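Local coordinates for protein chemotaxis transducer (Pseudomonas aeruginosa, PDB 6GCV) that binds nitrate directly through a PilJ-type ligand-binding domain and probably mediates chemotaxis toward it, at residues K33-A38 / A50-I55; A38-R42 / Q102-S108; I16-T20 / R72-M77; Q27-Q32 / L122-N127; M77-I82 / L132-A137. All blocks are in the same frame, centred on the assembly; numbering follows the deposited sequence.

Contact 1 of 5, residues K33-A38 / A50-I55. With NA (sodium ion), chain E; ACT (acetate ion), chain G.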
# COMPACT_ATOMS: atom_id res chain seq x y z
N LYS A 33 -0.44 5.01 2.79
CA LYS A 33 -0.28 6.36 2.22
C LYS A 33 -0.91 7.43 3.09
O LYS A 33 -0.31 8.49 3.33
CB LYS A 33 -0.83 6.38 0.78
CG LYS A 33 -0.63 7.71 0.05
CD LYS A 33 -0.99 7.56 -1.42
CE LYS A 33 -0.66 8.83 -2.20
NZ LYS A 33 -1.79 9.77 -2.12
N MET A 34 -2.12 7.15 3.57
CA MET A 34 -2.79 8.14 4.39
C MET A 34 -2.03 8.35 5.71
O MET A 34 -1.98 9.48 6.22
CB MET A 34 -4.27 7.85 4.58
CG MET A 34 -4.57 6.59 5.27
SD MET A 34 -6.34 6.19 5.27
CE MET A 34 -6.83 5.72 3.62
N ALA A 35 -1.46 7.29 6.26
CA ALA A 35 -0.69 7.45 7.48
C ALA A 35 0.54 8.35 7.23
O ALA A 35 0.85 9.23 8.03
CB ALA A 35 -0.25 6.11 8.03
N ARG A 36 1.25 8.10 6.14
CA ARG A 36 2.37 8.95 5.85
C ARG A 36 1.98 10.40 5.65
O ARG A 36 2.65 11.31 6.13
CB ARG A 36 3.30 8.34 4.85
CG ARG A 36 2.89 8.18 3.49
CD ARG A 36 3.41 9.27 2.58
NE ARG A 36 3.15 8.93 1.20
CZ ARG A 36 3.14 9.76 0.16
NH1 ARG A 36 3.07 11.06 0.36
NH2 ARG A 36 2.95 9.22 -1.06
N GLU A 37 0.87 10.63 4.95
CA GLU A 37 0.40 12.00 4.74
C GLU A 37 0.03 12.67 6.09
O GLU A 37 0.31 13.88 6.27
CB GLU A 37 -0.78 11.99 3.79
CG GLU A 37 -0.37 11.67 2.37
CD GLU A 37 -1.50 11.32 1.43
OE1 GLU A 37 -2.56 10.89 1.90
OE2 GLU A 37 -1.33 11.43 0.18
N ALA A 38 -0.64 11.93 6.97
CA ALA A 38 -1.00 12.50 8.27
C ALA A 38 0.21 12.82 9.11
O ALA A 38 0.26 13.86 9.79
CB ALA A 38 -1.94 11.56 8.99
N ALA A 50 -4.23 16.48 0.08
CA ALA A 50 -3.70 15.17 -0.31
C ALA A 50 -4.24 14.10 0.61
O ALA A 50 -4.66 13.04 0.15
CB ALA A 50 -2.18 15.17 -0.32
N LEU A 51 -4.21 14.35 1.91
CA LEU A 51 -4.75 13.42 2.85
C LEU A 51 -6.23 13.15 2.57
O LEU A 51 -6.68 12.02 2.55
CB LEU A 51 -4.54 13.90 4.28
CG LEU A 51 -5.13 13.01 5.40
CD1 LEU A 51 -4.60 11.60 5.35
CD2 LEU A 51 -4.90 13.60 6.78
N ALA A 52 -7.00 14.23 2.38
CA ALA A 52 -8.41 14.07 2.06
C ALA A 52 -8.61 13.23 0.84
O ALA A 52 -9.52 12.39 0.80
CB ALA A 52 -9.11 15.42 1.92
N ALA A 53 -7.83 13.48 -0.20
CA ALA A 53 -8.00 12.73 -1.44
C ALA A 53 -7.71 11.24 -1.26
O ALA A 53 -8.41 10.38 -1.83
CB ALA A 53 -7.14 13.33 -2.52
N THR A 54 -6.68 10.92 -0.48
CA THR A 54 -6.34 9.51 -0.24
C THR A 54 -7.43 8.80 0.56
O THR A 54 -7.83 7.66 0.23
CB THR A 54 -4.98 9.39 0.48
OG1 THR A 54 -4.02 10.10 -0.32
CG2 THR A 54 -4.58 7.97 0.64
N ILE A 55 -7.94 9.47 1.59
CA ILE A 55 -9.05 8.93 2.37
C ILE A 55 -10.27 8.72 1.46
O ILE A 55 -10.92 7.68 1.54
CB ILE A 55 -9.37 9.85 3.55
CG1 ILE A 55 -8.22 9.81 4.57
CG2 ILE A 55 -10.69 9.48 4.19
CD1 ILE A 55 -8.33 10.80 5.68
NA NA E . 0.54 15.50 3.83
C ACT G . 0.93 12.97 -1.80
O ACT G . 2.13 13.10 -2.20
OXT ACT G . 0.65 12.82 -0.56
CH3 ACT G . -0.17 12.77 -2.80
O HOH W 1 1.54 14.65 1.34
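Thr54 and Leu51 are the two bumps that helix 48-67 presses into the surface of helix 18-42, and each finds a hollow one turn from the other. The methyl CG2 of Thr54 settles 4.0 Å from CG of Lys33 and at a like distance from CB of Met34. Glu37 lies on a third side and Leu30 completes a four-residue hole. Leu51 fills the next one, lined by Met34, Glu37, Ala38 and Leu41; its CD1 lies 3.5 Å from Met34 O, while CD2 leans on CB of Ala38. This is knobs-into-holes packing, and the segment axes bear it out, running antiparallel at 163° and 9.2 Å apart as in a four-helix bundle. Met34 bulges the other way: with CG wedged between backbone N and carbonyl carbon (chi1 62°), its thioether crosses Ile55 at about a right angle, SD lying 4.1 Å from Ile55 CG1. Beside this apolar relief runs a polar seam. Lys33 stretches out until its final bend brings NZ to OG1 of Thr54 at 2.9 Å and, in a salt bridge of equal length, to OE2 of Glu37. OE1 of Glu37 stands 2.8 Å from Thr54 OG1, whose proton could also go to Ala50 O. The backbone O of Glu37 binds sodium, a site shared with Asp47. A bound acetate, also held by Thr120 of the second subunit, brings OXT to 2.5 Å from Glu37 OE2, so short that one of the two acids is probably protonated.

Contact 2 of 5, residues A38-R42 / Q102-S108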
# COMPACT_ATOMS: atom_id res chain seq x y z
N ALA A 38 -0.64 11.93 6.97
CA ALA A 38 -1.00 12.50 8.27
C ALA A 38 0.21 12.82 9.11
O ALA A 38 0.26 13.86 9.79
CB ALA A 38 -1.94 11.56 8.99
N LEU A 39 1.21 11.93 9.10
CA LEU A 39 2.44 12.18 9.85
C LEU A 39 3.21 13.39 9.29
O LEU A 39 3.78 14.19 10.04
CB LEU A 39 3.33 10.93 9.86
CG LEU A 39 2.74 9.75 10.64
CD1 LEU A 39 3.48 8.48 10.25
CD2 LEU A 39 2.80 9.95 12.12
N GLN A 40 3.20 13.55 7.98
CA GLN A 40 3.83 14.71 7.38
C GLN A 40 3.13 16.04 7.78
O GLN A 40 3.78 17.05 8.02
CB GLN A 40 3.92 14.54 5.89
CG GLN A 40 4.83 15.57 5.24
CD GLN A 40 5.29 15.14 3.87
OE1 GLN A 40 5.44 13.94 3.60
NE2 GLN A 40 5.50 16.09 2.98
N LEU A 41 1.81 15.99 7.83
CA LEU A 41 1.03 17.10 8.38
C LEU A 41 1.41 17.34 9.85
O LEU A 41 1.56 18.52 10.27
CB LEU A 41 -0.48 16.84 8.24
CG LEU A 41 -1.00 17.06 6.81
CD1 LEU A 41 -2.28 16.30 6.52
CD2 LEU A 41 -1.22 18.56 6.56
N ARG A 42 1.59 16.30 10.64
CA ARG A 42 1.99 16.53 12.02
C ARG A 42 3.31 17.27 12.14
O ARG A 42 3.51 18.09 13.04
CB ARG A 42 2.05 15.20 12.78
CG ARG A 42 2.12 15.41 14.28
CD ARG A 42 1.88 14.14 15.07
NE ARG A 42 1.77 14.39 16.48
CZ ARG A 42 0.71 14.96 17.06
NH1 ARG A 42 -0.39 15.18 16.37
NH2 ARG A 42 0.75 15.23 18.35
N GLN A 102 -6.66 13.32 14.04
CA GLN A 102 -5.95 13.83 15.21
C GLN A 102 -4.43 13.91 14.96
O GLN A 102 -3.80 14.91 15.28
CB GLN A 102 -6.21 12.94 16.41
CG GLN A 102 -7.66 12.98 16.86
CD GLN A 102 -8.13 14.38 17.17
OE1 GLN A 102 -9.15 14.85 16.63
NE2 GLN A 102 -7.42 15.06 18.05
N VAL A 103 -3.85 12.87 14.38
CA VAL A 103 -2.43 12.86 14.08
C VAL A 103 -2.04 14.02 13.23
O VAL A 103 -1.00 14.65 13.44
CB VAL A 103 -2.02 11.53 13.41
CG1 VAL A 103 -0.61 11.59 12.82
CG2 VAL A 103 -2.13 10.40 14.44
N ALA A 104 -2.87 14.33 12.24
CA ALA A 104 -2.56 15.38 11.27
C ALA A 104 -2.55 16.81 11.84
O ALA A 104 -2.13 17.72 11.14
CB ALA A 104 -3.53 15.28 10.11
N GLN A 105 -3.07 16.99 13.05
CA GLN A 105 -3.11 18.29 13.71
C GLN A 105 -1.84 18.45 14.57
O GLN A 105 -1.69 17.75 15.56
CB GLN A 105 -4.33 18.39 14.60
CG GLN A 105 -5.65 18.37 13.87
CD GLN A 105 -6.82 18.35 14.80
OE1 GLN A 105 -6.94 19.20 15.65
NE2 GLN A 105 -7.70 17.43 14.60
N PRO A 106 -0.93 19.37 14.20
CA PRO A 106 0.33 19.44 14.92
C PRO A 106 0.24 19.62 16.41
O PRO A 106 1.12 19.17 17.13
CB PRO A 106 1.07 20.58 14.24
CG PRO A 106 0.53 20.55 12.84
CD PRO A 106 -0.93 20.24 13.02
N ALA A 107 -0.78 20.34 16.87
CA ALA A 107 -0.92 20.70 18.28
C ALA A 107 -1.80 19.77 19.07
O ALA A 107 -2.10 20.05 20.23
CB ALA A 107 -1.40 22.14 18.42
N SER A 108 -2.23 18.65 18.48
CA SER A 108 -3.08 17.71 19.22
C SER A 108 -2.32 16.80 20.17
O SER A 108 -1.09 16.67 20.09
CB SER A 108 -3.89 16.87 18.24
OG SER A 108 -3.00 15.93 17.64
O HOH W 2 3.50 18.61 15.92
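Val103, Ala104, Pro106 and Ser108 meet the last turn of helix 18-42 as the chain leaves helix 80-103, at one end of the four-helix bundle, and enters a type I beta turn spanning Gln105 to Ser108. Val103 comes first. Its CG1 packs 3.8 Å from CD2 of Leu39, and its carbonyl O receives NH1 of Arg42; that oxygen lies in the guanidinium plane, although the donor stands above the plane of the carbonyl. Ala104 makes one of two equally close backbone approaches, its CA 4.4 Å from that of Ala38. Its CA-H points at Ala38 O over 3.5 Å, and its CB rests on CB of Leu41 at 3.9 Å. Leu51 touches both Leu41 and Ala104, so helix 48-67 closes this edge. Beyond Gln105, which opens the turn, Pro106 lays its ring against the helix end, CG at 3.4 Å from Leu41 O. A water donates to both Pro106 O and Arg42 O, tying turn to helix terminus, while the same proline oxygen lies over one guanidinium face. Ser108 finishes the walk. Arg42 reaches it because CG is anti to the backbone N (chi1 -166°) and the chain stays extended as far as NE, passing Val110 and Leu112. The guanidinium then grips the serine end-on with two nitrogens: NH1 donates to Ser108 OG at 3.0 Å and 163°, and NH2 donates to Ser108 O at 2.9 Å and 161°.

Contact 3 of 5, residues I16-T20 / R72-M77. With ACT (acetate ion), chain F.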
# COMPACT_ATOMS: atom_id res chain seq x y z
N ILE A 16 -14.34 -13.38 -10.45
CA ILE A 16 -14.47 -11.93 -10.34
C ILE A 16 -13.48 -11.27 -11.29
O ILE A 16 -12.49 -11.89 -11.69
CB ILE A 16 -14.24 -11.45 -8.90
CG1 ILE A 16 -12.79 -11.70 -8.46
CG2 ILE A 16 -15.23 -12.16 -7.98
CD1 ILE A 16 -12.45 -11.21 -7.08
N SER A 17 -13.70 -10.00 -11.61
CA SER A 17 -12.80 -9.28 -12.48
C SER A 17 -11.46 -9.05 -11.78
O SER A 17 -11.43 -8.87 -10.56
CB SER A 17 -13.38 -7.92 -12.84
OG SER A 17 -13.47 -7.11 -11.69
N PRO A 18 -10.38 -9.00 -12.56
CA PRO A 18 -9.09 -8.64 -11.97
C PRO A 18 -9.15 -7.29 -11.27
O PRO A 18 -8.47 -7.11 -10.26
CB PRO A 18 -8.15 -8.57 -13.18
CG PRO A 18 -8.76 -9.49 -14.17
CD PRO A 18 -10.25 -9.40 -13.98
N GLU A 19 -9.94 -6.35 -11.80
CA GLU A 19 -10.03 -5.04 -11.19
C GLU A 19 -10.61 -5.12 -9.76
O GLU A 19 -10.24 -4.33 -8.90
CB GLU A 19 -10.84 -4.10 -12.07
CG GLU A 19 -11.18 -2.75 -11.44
CD GLU A 19 -10.04 -1.83 -11.16
OE1 GLU A 19 -8.86 -2.20 -11.21
OE2 GLU A 19 -10.36 -0.67 -10.82
N THR A 20 -11.49 -6.10 -9.50
CA THR A 20 -12.02 -6.26 -8.13
C THR A 20 -10.87 -6.53 -7.14
O THR A 20 -10.79 -5.93 -6.06
CB THR A 20 -13.06 -7.39 -8.07
OG1 THR A 20 -14.10 -7.12 -9.03
CG2 THR A 20 -13.66 -7.53 -6.71
N ARG A 72 -16.95 0.75 -12.88
CA ARG A 72 -15.57 0.56 -12.48
C ARG A 72 -15.10 -0.90 -12.61
O ARG A 72 -13.93 -1.21 -12.43
CB ARG A 72 -15.38 1.02 -11.05
CG ARG A 72 -13.95 1.28 -10.67
CD ARG A 72 -13.83 1.72 -9.21
NE ARG A 72 -12.45 2.07 -8.91
CZ ARG A 72 -11.97 2.30 -7.68
NH1 ARG A 72 -12.74 2.15 -6.62
NH2 ARG A 72 -10.70 2.58 -7.52
N ASN A 73 -16.03 -1.79 -12.93
CA ASN A 73 -15.74 -3.22 -13.06
C ASN A 73 -15.29 -3.83 -11.74
O ASN A 73 -14.31 -4.62 -11.70
CB ASN A 73 -14.73 -3.49 -14.18
CG ASN A 73 -14.72 -4.92 -14.64
OD1 ASN A 73 -13.74 -5.38 -15.22
ND2 ASN A 73 -15.80 -5.65 -14.37
N VAL A 74 -15.96 -3.43 -10.67
CA VAL A 74 -15.75 -4.02 -9.36
C VAL A 74 -16.97 -4.85 -9.02
O VAL A 74 -18.09 -4.33 -8.95
CB VAL A 74 -15.51 -2.95 -8.27
CG1 VAL A 74 -15.45 -3.57 -6.88
CG2 VAL A 74 -14.23 -2.17 -8.54
N SER A 75 -16.75 -6.13 -8.81
CA SER A 75 -17.81 -7.09 -8.46
C SER A 75 -18.16 -7.02 -6.97
O SER A 75 -17.28 -6.92 -6.14
CB SER A 75 -17.30 -8.53 -8.78
OG SER A 75 -16.73 -8.65 -10.09
N ARG A 76 -19.45 -7.14 -6.62
CA ARG A 76 -19.82 -7.33 -5.22
C ARG A 76 -19.63 -8.82 -4.96
O ARG A 76 -20.13 -9.65 -5.71
CB ARG A 76 -21.27 -6.92 -4.94
CG ARG A 76 -21.69 -7.11 -3.48
CD ARG A 76 -23.16 -6.82 -3.24
NE ARG A 76 -24.04 -7.58 -4.12
CZ ARG A 76 -24.49 -8.81 -3.88
NH1 ARG A 76 -24.16 -9.47 -2.77
NH2 ARG A 76 -25.29 -9.39 -4.77
N MET A 77 -18.96 -9.17 -3.88
CA MET A 77 -18.78 -10.55 -3.51
C MET A 77 -19.59 -10.79 -2.26
O MET A 77 -19.27 -10.27 -1.19
CB MET A 77 -17.32 -10.89 -3.30
CG MET A 77 -16.45 -10.66 -4.52
SD MET A 77 -14.71 -11.21 -4.30
CE MET A 77 -14.91 -12.99 -4.45
C ACT F . -10.61 3.91 -11.07
O ACT F . -9.51 4.47 -10.87
OXT ACT F . -10.73 2.66 -11.08
CH3 ACT F . -11.83 4.77 -11.28
O HOH W 3 -10.82 -6.12 -14.66
O HOH W 4 -11.91 0.12 -13.61
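Glu19 reaches across to Arg72 and Asn73 in the loop that follows helix 48-67, and its atoms can be followed outward. CB faces Asn73 O at 3.5 Å. CG, anti to the backbone N (chi1 172°), passes 3.3 Å from Arg72 O. There the chain bends at chi2 and turns the carboxylate along the loop: OE1 takes its bond from Asn22 on the same helix, while OE2 faces Arg72 NE at 3.9 Å. This is a long ion pair of charges alone: the carboxylate oxygen stands off the plane of the guanidinium, where no N-H points, and the two flat groups stand 71° apart. NE instead points its hydrogen at a bound acetate, in plane. The firmer polar link lies at the helix start, where Ser17 is the N-cap. Its OG accepts from Thr20 N in the capping bond and from Thr20 OG1, and donates to Asn73 O at 2.6 Å, so three bonds fix one hydroxyl. Thr20 OG1 in turn accepts the nearly straight bond from Ser75 N at 2.8 Å. Asn73, with its positive phi, and Val74 both face Asn69, fitting a G1 beta bulge. Farther along, Ile16 crosses Met77 at about a right angle, CD1 lying 3.6 Å from SD. The contact thus fastens the start of helix 18-42 to the connection before helix 80-103. Arg72 is tied back to Asp64 and Ser61 of helix 48-67, and Met133 and Ala137 of helix 112-137 back Thr20 and Ile16.

Contact 4 of 5, residues Q27-Q32 / L122-N127. With NO3 (nitrate ion), chain D.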
# COMPACT_ATOMS: atom_id res chain seq x y z
N GLN A 27 -6.40 -1.02 -1.35
CA GLN A 27 -6.78 -0.53 -0.02
C GLN A 27 -5.60 -0.65 0.96
O GLN A 27 -5.43 0.16 1.86
CB GLN A 27 -7.96 -1.32 0.55
CG GLN A 27 -9.27 -1.22 -0.21
CD GLN A 27 -9.83 0.18 -0.21
OE1 GLN A 27 -9.28 1.09 -0.86
NE2 GLN A 27 -10.96 0.38 0.49
N ARG A 28 -4.85 -1.74 0.83
CA ARG A 28 -3.68 -1.96 1.67
C ARG A 28 -2.72 -0.79 1.55
O ARG A 28 -2.29 -0.18 2.54
CB ARG A 28 -2.95 -3.25 1.29
CG ARG A 28 -3.80 -4.52 1.37
CD ARG A 28 -3.02 -5.77 1.00
NE ARG A 28 -2.59 -5.72 -0.40
CZ ARG A 28 -2.16 -6.79 -1.08
NH1 ARG A 28 -2.15 -7.98 -0.50
NH2 ARG A 28 -1.78 -6.68 -2.35
N MET A 29 -2.41 -0.43 0.32
CA MET A 29 -1.53 0.70 0.05
C MET A 29 -2.12 2.00 0.59
O MET A 29 -1.40 2.79 1.23
CB MET A 29 -1.28 0.81 -1.44
CG MET A 29 -0.40 1.96 -1.87
SD MET A 29 -1.28 3.54 -2.01
CE MET A 29 -2.29 3.23 -3.43
N LEU A 30 -3.42 2.22 0.34
CA LEU A 30 -3.99 3.50 0.73
C LEU A 30 -3.92 3.69 2.24
O LEU A 30 -3.68 4.81 2.72
CB LEU A 30 -5.42 3.63 0.22
CG LEU A 30 -5.55 3.76 -1.31
CD1 LEU A 30 -6.98 3.55 -1.73
CD2 LEU A 30 -5.05 5.08 -1.83
N SER A 31 -4.14 2.62 3.00
CA SER A 31 -4.05 2.72 4.44
C SER A 31 -2.70 3.26 4.90
O SER A 31 -2.62 3.95 5.92
CB SER A 31 -4.37 1.37 5.10
OG SER A 31 -3.29 0.43 5.02
N GLN A 32 -1.65 2.89 4.18
CA GLN A 32 -0.30 3.32 4.53
C GLN A 32 0.01 4.74 4.00
O GLN A 32 0.64 5.53 4.70
CB GLN A 32 0.71 2.28 4.03
CG GLN A 32 0.43 0.90 4.56
CD GLN A 32 0.42 0.88 6.05
OE1 GLN A 32 1.49 1.02 6.65
NE2 GLN A 32 -0.76 0.75 6.67
N LEU A 122 -4.99 -2.53 10.81
CA LEU A 122 -5.86 -2.34 9.65
C LEU A 122 -5.26 -2.99 8.41
O LEU A 122 -5.94 -3.68 7.65
CB LEU A 122 -6.17 -0.87 9.41
CG LEU A 122 -6.98 -0.57 8.15
CD1 LEU A 122 -8.33 -1.23 8.21
CD2 LEU A 122 -7.16 0.93 7.95
N LEU A 123 -3.97 -2.74 8.19
CA LEU A 123 -3.26 -3.34 7.05
C LEU A 123 -3.43 -4.86 7.04
O LEU A 123 -3.75 -5.45 5.99
CB LEU A 123 -1.78 -2.93 7.11
CG LEU A 123 -0.89 -3.59 6.07
CD1 LEU A 123 -1.33 -3.29 4.66
CD2 LEU A 123 0.54 -3.16 6.30
N GLY A 124 -3.27 -5.47 8.21
CA GLY A 124 -3.41 -6.93 8.32
C GLY A 124 -4.80 -7.40 7.94
O GLY A 124 -4.96 -8.42 7.28
N GLU A 125 -5.81 -6.67 8.41
CA GLU A 125 -7.20 -7.05 8.10
C GLU A 125 -7.56 -6.82 6.65
O GLU A 125 -8.34 -7.58 6.08
CB GLU A 125 -8.19 -6.39 9.03
CG GLU A 125 -7.93 -6.78 10.49
CD GLU A 125 -8.09 -8.27 10.79
OE1 GLU A 125 -8.75 -9.02 10.04
OE2 GLU A 125 -7.56 -8.71 11.83
N LEU A 126 -6.96 -5.80 6.04
CA LEU A 126 -7.14 -5.60 4.61
C LEU A 126 -6.47 -6.70 3.82
O LEU A 126 -6.98 -7.16 2.81
CB LEU A 126 -6.60 -4.23 4.19
CG LEU A 126 -7.41 -3.04 4.69
CD1 LEU A 126 -6.63 -1.75 4.55
CD2 LEU A 126 -8.76 -2.97 3.99
N ASN A 127 -5.28 -7.11 4.25
CA ASN A 127 -4.63 -8.23 3.60
C ASN A 127 -5.48 -9.49 3.75
O ASN A 127 -5.59 -10.29 2.81
CB ASN A 127 -3.26 -8.44 4.19
CG ASN A 127 -2.43 -9.34 3.34
OD1 ASN A 127 -2.32 -9.15 2.13
ND2 ASN A 127 -1.85 -10.31 3.97
N NO3 D . -1.54 -3.25 -2.89
O1 NO3 D . -1.96 -4.10 -3.70
O2 NO3 D . -1.44 -2.01 -3.23
O3 NO3 D . -1.16 -3.51 -1.70
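Arg28 and Leu126 slide past each other in opposite directions, CG of the arginine lying 4.0 Å from CB of the leucine, and the arginine continues outward to Asn127. There its guanidinium and the asparagine amide are turned only 27° from one another, so the two flat groups are nearly coplanar. NH1 donates to Asn127 OD1 at 2.9 Å, in the guanidinium plane and approaching almost along the C=O axis. A bend at chi3 swings the guanidinium so that a different edge meets the nitrate ion: NH2 reaches O1 of the nitrate at 2.9 Å in a straight bond, and NE reaches O3 at the same distance. The single N-H of NE is shared with Gly25 O, in keeping with its 134° angle to the nitrate. Helices 18-42 and 112-137 run antiparallel here, at 171° with segment axes 9.1 Å apart, as members of the four-helix bundle of a PilJ domain. Arg28 stands on its dimer side: Arg28 of the second subunit also binds the nitrate, and Asn22 of that subunit accepts from NH1, geometry consistent with direct nitrate recognition between subunits. Alongside the arginine, Leu123 puts CD1 3.7 Å from CB of Arg28 and is crossed at about a right angle by Gln32, whose NE2 lies 3.8 Å from Leu123 CB and donates in a straight line to Ser31 OG; Gln32 OE1 accepts from Arg36 of the second subunit. Leu126 sets CD1 against both Gln27 O, at 3.5 Å, and CB of Ser31, which Leu122 CD2 flanks at 4.0 Å.

Contact 5 of 5, residues M77-I82 / L132-A137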
# COMPACT_ATOMS: atom_id res chain seq x y z
N MET A 77 -18.96 -9.17 -3.88
CA MET A 77 -18.78 -10.55 -3.51
C MET A 77 -19.59 -10.79 -2.26
O MET A 77 -19.27 -10.27 -1.19
CB MET A 77 -17.32 -10.89 -3.30
CG MET A 77 -16.45 -10.66 -4.52
SD MET A 77 -14.71 -11.21 -4.30
CE MET A 77 -14.91 -12.99 -4.45
N GLY A 78 -20.68 -11.53 -2.42
CA GLY A 78 -21.68 -11.69 -1.37
C GLY A 78 -21.43 -12.84 -0.39
O GLY A 78 -22.19 -13.02 0.54
N ALA A 79 -20.36 -13.61 -0.60
CA ALA A 79 -20.04 -14.71 0.28
C ALA A 79 -20.03 -14.24 1.72
O ALA A 79 -19.42 -13.22 2.00
CB ALA A 79 -18.67 -15.30 -0.07
N PRO A 80 -20.66 -15.00 2.64
CA PRO A 80 -20.77 -14.47 4.00
C PRO A 80 -19.44 -14.15 4.68
O PRO A 80 -19.36 -13.18 5.40
CB PRO A 80 -21.53 -15.57 4.75
CG PRO A 80 -22.23 -16.33 3.70
CD PRO A 80 -21.37 -16.28 2.48
N GLU A 81 -18.42 -14.98 4.47
CA GLU A 81 -17.13 -14.74 5.11
C GLU A 81 -16.46 -13.48 4.57
O GLU A 81 -15.73 -12.80 5.31
CB GLU A 81 -16.18 -15.95 5.00
CG GLU A 81 -15.49 -16.21 3.67
CD GLU A 81 -16.35 -16.86 2.59
OE1 GLU A 81 -17.55 -17.15 2.85
OE2 GLU A 81 -15.82 -17.07 1.46
N ILE A 82 -16.71 -13.15 3.29
CA ILE A 82 -16.11 -11.96 2.69
C ILE A 82 -16.86 -10.74 3.19
O ILE A 82 -16.25 -9.78 3.63
CB ILE A 82 -16.10 -12.03 1.15
CG1 ILE A 82 -15.21 -13.21 0.68
CG2 ILE A 82 -15.55 -10.73 0.58
CD1 ILE A 82 -15.23 -13.44 -0.83
N LEU A 132 -9.14 -13.65 1.40
CA LEU A 132 -10.45 -14.32 1.30
C LEU A 132 -11.06 -14.16 -0.09
O LEU A 132 -11.68 -15.09 -0.64
CB LEU A 132 -11.40 -13.77 2.35
CG LEU A 132 -11.07 -14.10 3.80
CD1 LEU A 132 -11.99 -13.28 4.70
CD2 LEU A 132 -11.23 -15.57 4.10
N MET A 133 -10.94 -12.96 -0.63
CA MET A 133 -11.46 -12.68 -1.99
C MET A 133 -10.78 -13.55 -3.03
O MET A 133 -11.45 -14.15 -3.87
CB MET A 133 -11.33 -11.21 -2.34
CG MET A 133 -12.27 -10.33 -1.53
SD MET A 133 -11.95 -8.56 -1.78
CE MET A 133 -12.38 -8.36 -3.49
N SER A 134 -9.45 -13.65 -2.92
CA SER A 134 -8.70 -14.44 -3.88
C SER A 134 -9.00 -15.93 -3.75
O SER A 134 -9.09 -16.63 -4.73
CB SER A 134 -7.21 -14.20 -3.71
OG SER A 134 -6.93 -12.91 -4.13
N ALA A 135 -9.18 -16.39 -2.52
CA ALA A 135 -9.50 -17.80 -2.31
C ALA A 135 -10.80 -18.19 -3.03
O ALA A 135 -10.89 -19.19 -3.60
CB ALA A 135 -9.61 -18.12 -0.83
N ARG A 136 -11.76 -17.23 -2.89
CA ARG A 136 -13.08 -17.52 -3.50
C ARG A 136 -13.00 -17.39 -5.02
O ARG A 136 -13.59 -18.18 -5.74
CB ARG A 136 -14.13 -16.54 -2.96
CG ARG A 136 -15.52 -16.62 -3.58
CD ARG A 136 -16.07 -18.02 -3.74
NE ARG A 136 -17.45 -17.93 -4.19
CZ ARG A 136 -17.80 -17.86 -5.46
NH1 ARG A 136 -16.87 -17.95 -6.40
NH2 ARG A 136 -19.08 -17.75 -5.79
N ALA A 137 -12.27 -16.39 -5.49
CA ALA A 137 -12.20 -16.09 -6.92
C ALA A 137 -11.35 -17.08 -7.71
O ALA A 137 -11.65 -17.37 -8.84
CB ALA A 137 -11.67 -14.68 -7.12
O HOH W 5 -12.81 -17.37 0.53
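Ile82 and Leu132 bring the two backbones nearest, with CA atoms 6.3 Å apart, where the chain leaves an irregular loop, passes Ala79 at the N-cap position and starts helix 80-103 beside the last turns of helix 112-137. The side chains of this pair slide past each other in opposite directions, leaving CG1 of Ile82 4.2 Å from CB of Leu132. Both branches of the isoleucine find work. CG2, anti to the backbone N, turns to Met133 and lies 3.9 Å from its CG, the two side chains meeting at about a right angle. CD1, at the end of the other branch, comes against CB of Arg136 at 3.9 Å and beside Leu132 O. Met77 enters from the loop before the helix and crosses Met133 obliquely, SD lying 3.8 Å from CE of Met133. The bend at chi3 (76°) then folds the methyl back, so that CE sits 3.7 Å from Met133 O and against the aliphatic start of Arg136. In the other direction Leu132 sends CD1 to the backbone O of Glu81 at 3.8 Å. No hydrogen bond joins the two segments directly; the match is one of thioethers and branched aliphatic groups, with backbone oxygens as part of the surface they touch. Helix 18-42 packs on Met133 through Ile21 and Ala24. Ser15 touches Arg136, so residues just before helix 18-42 lie against the last turn of helix 112-137.

How the contacts relate
Contacts 1 and 4 are the buried helix-on-helix pairs, both using helix 18-42 and both facing the second subunit; they touch through Thr54 and Leu30. Each combines leucine packing with a polar flank and bound ions: acetate by the charged side chains and sodium on a backbone oxygen in contact 1, nitrate on an arginine in contact 4. Contacts 2, 3 and 5 are partly buried and lie at the bundle ends, with contact 2 opposite the other two. Contact 2 joins contact 1 through Ala38 and Leu51. Contacts 3 and 5 share Met77 and meet through Thr20 and Met133. Chemistry follows place: backbone carbonyls and hydroxyls serve the loops of contacts 2 and 3, whereas contact 5 is essentially apolar.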